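Local coordinates for putative HpcE protein (Mycolicibacterium smegmatis, PDB 6V77) that belongs to the fumarylacetoacetate hydrolase (FAH) family and carries a zinc ion in its beta-rich C-terminal domain, at residues V19-A24 against Q44-T49. Sequence-based numbering, arbitrary orientation.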
loop_
_atom_site.group_PDB
_atom_site.type_symbol
_atom_site.label_atom_id
_atom_site.label_comp_id
_atom_site.label_asym_id
_atom_site.label_seq_id
_atom_site.Cartn_x
_atom_site.Cartn_y
_atom_site.Cartn_z
ATOM N N VAL B 19 -12.740 23.589 -14.525
ATOM C CA VAL B 19 -11.640 24.045 -15.364
ATOM C C VAL B 19 -10.532 23.000 -15.327
ATOM O O VAL B 19 -10.098 22.590 -14.246
ATOM C CB VAL B 19 -11.104 25.410 -14.896
ATOM C CG1 VAL B 19 -9.756 25.691 -15.533
ATOM C CG2 VAL B 19 -12.129 26.510 -15.232
ATOM N N ASP B 20 -10.064 22.584 -16.504
ATOM C CA ASP B 20 -8.987 21.610 -16.605
ATOM C C ASP B 20 -7.689 22.268 -16.152
ATOM O O ASP B 20 -7.274 23.273 -16.729
ATOM C CB ASP B 20 -8.869 21.123 -18.046
ATOM C CG ASP B 20 -7.822 20.027 -18.217
ATOM O OD1 ASP B 20 -8.191 18.843 -18.260
ATOM O OD2 ASP B 20 -6.621 20.346 -18.307
ATOM N N VAL B 21 -7.042 21.704 -15.126
ATOM C CA VAL B 21 -5.899 22.387 -14.517
ATOM C C VAL B 21 -4.718 22.441 -15.479
ATOM O O VAL B 21 -4.039 23.473 -15.591
ATOM C CB VAL B 21 -5.510 21.715 -13.189
ATOM C CG1 VAL B 21 -4.135 22.229 -12.704
ATOM C CG2 VAL B 21 -6.592 21.971 -12.145
ATOM N N ALA B 22 -4.437 21.337 -16.171
ATOM C CA ALA B 22 -3.248 21.298 -17.018
ATOM C C ALA B 22 -3.365 22.287 -18.169
ATOM O O ALA B 22 -2.405 23.001 -18.478
ATOM C CB ALA B 22 -3.011 19.883 -17.543
ATOM N N LYS B 23 -4.541 22.353 -18.811
ATOM C CA LYS B 23 -4.739 23.341 -19.869
ATOM C C LYS B 23 -4.674 24.758 -19.316
ATOM O O LYS B 23 -4.046 25.640 -19.914
ATOM C CB LYS B 23 -6.076 23.109 -20.579
ATOM C CG LYS B 23 -6.188 21.773 -21.288
ATOM C CD LYS B 23 -7.486 21.668 -22.082
ATOM C CE LYS B 23 -7.669 20.270 -22.647
ATOM N NZ LYS B 23 -9.061 20.054 -23.152
ATOM N N ALA B 24 -5.319 24.998 -18.171
ATOM C CA ALA B 24 -5.393 26.350 -17.635
ATOM C C ALA B 24 -4.015 26.859 -17.243
ATOM O O ALA B 24 -3.707 28.041 -17.433
ATOM C CB ALA B 24 -6.332 26.383 -16.429
ATOM N N GLN B 44 -1.441 25.841 -5.260
ATOM C CA GLN B 44 -2.386 26.748 -4.617
ATOM C C GLN B 44 -2.011 28.204 -4.854
ATOM O O GLN B 44 -2.888 29.053 -5.049
ATOM C CB GLN B 44 -2.466 26.448 -3.125
ATOM C CG GLN B 44 -3.122 25.106 -2.832
ATOM C CD GLN B 44 -3.972 25.145 -1.590
ATOM O OE1 GLN B 44 -3.465 25.340 -0.482
ATOM N NE2 GLN B 44 -5.283 24.966 -1.763
ATOM N N GLU B 45 -0.715 28.512 -4.840
ATOM C CA GLU B 45 -0.298 29.875 -5.136
ATOM C C GLU B 45 -0.659 30.258 -6.565
ATOM O O GLU B 45 -1.148 31.368 -6.806
ATOM C CB GLU B 45 1.202 30.040 -4.890
ATOM C CG GLU B 45 1.736 31.438 -5.218
ATOM C CD GLU B 45 1.028 32.560 -4.456
ATOM O OE1 GLU B 45 0.480 32.310 -3.358
ATOM O OE2 GLU B 45 1.024 33.706 -4.962
ATOM N N TRP B 46 -0.432 29.356 -7.525
ATOM C CA TRP B 46 -0.817 29.634 -8.908
ATOM C C TRP B 46 -2.322 29.870 -9.019
ATOM O O TRP B 46 -2.773 30.849 -9.633
ATOM C CB TRP B 46 -0.400 28.475 -9.818
ATOM C CG TRP B 46 -1.072 28.548 -11.153
ATOM C CD1 TRP B 46 -0.684 29.289 -12.228
ATOM C CD2 TRP B 46 -2.276 27.878 -11.540
ATOM N NE1 TRP B 46 -1.577 29.120 -13.266
ATOM C CE2 TRP B 46 -2.557 28.253 -12.868
ATOM C CE3 TRP B 46 -3.140 26.989 -10.889
ATOM C CZ2 TRP B 46 -3.670 27.775 -13.560
ATOM C CZ3 TRP B 46 -4.251 26.506 -11.583
ATOM C CH2 TRP B 46 -4.497 26.901 -12.907
ATOM N N ALA B 47 -3.115 28.972 -8.430
ATOM C CA ALA B 47 -4.567 29.114 -8.495
ATOM C C ALA B 47 -5.041 30.430 -7.895
ATOM O O ALA B 47 -6.017 31.011 -8.377
ATOM C CB ALA B 47 -5.232 27.946 -7.771
ATOM N N ARG B 48 -4.369 30.920 -6.851
ATOM C CA ARG B 48 -4.813 32.150 -6.200
ATOM C C ARG B 48 -4.822 33.333 -7.158
ATOM O O ARG B 48 -5.689 34.206 -7.058
ATOM C CB ARG B 48 -3.920 32.457 -4.999
ATOM C CG ARG B 48 -4.327 33.687 -4.206
ATOM C CD ARG B 48 -3.324 34.017 -3.107
ATOM N NE ARG B 48 -2.008 34.348 -3.651
ATOM C CZ ARG B 48 -1.621 35.579 -3.979
ATOM N NH1 ARG B 48 -2.446 36.604 -3.820
ATOM N NH2 ARG B 48 -0.407 35.783 -4.469
ATOM N N THR B 49 -3.883 33.384 -8.098
ATOM C CA THR B 49 -3.766 34.544 -8.971
ATOM C C THR B 49 -3.987 34.207 -10.439
ATOM O O THR B 49 -3.808 35.081 -11.297
ATOM C CB THR B 49 -2.400 35.205 -8.780
ATOM O OG1 THR B 49 -1.367 34.229 -8.953
ATOM C CG2 THR B 49 -2.298 35.775 -7.383
HETATM O O HOH W 1 -2.144 30.203 -16.032
#
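W46 reaches from helix 40-49 to the short helix 21-24 and carries the whole direct contact with its benzo ring. The tight part lies at A24: CZ2 of W46 comes to 3.8 Å from A24 C, and the methyl CB of A24 sits 4.0 Å from W46 CH2. CG of W46 is anti to the backbone N (chi1 165°), which directs the indole toward the short helix and lets it span the distance between backbones whose nearest CA atoms, those of V21 and A47, are 9.1 Å apart. V21 meets the same ring more loosely, its CG1 4.4 Å from W46 CZ3. Next to this apolar patch F29 meets the indole with the ring planes at about 45° and also touches V21. Strand 17-20, third in the antiparallel meander 2-6, 9-14, 17-20, runs straight into helix 21-24, where D20 is the N-cap: its OD2 accepts from K23 N at 2.9 Å, while OD1 forms a salt bridge with R9. Helix 40-49 is packed here against the turn of helix that follows this meander, far from the zinc site of E121, E123 and D152. Along the pyrrole edge water takes over: one molecule, in the indole plane, accepts from W46 NE1 and donates to A24 O, each at 3.0 Å. On the exposed flank of helix 40-49, R48 grips E45 side-on through NE and NH2.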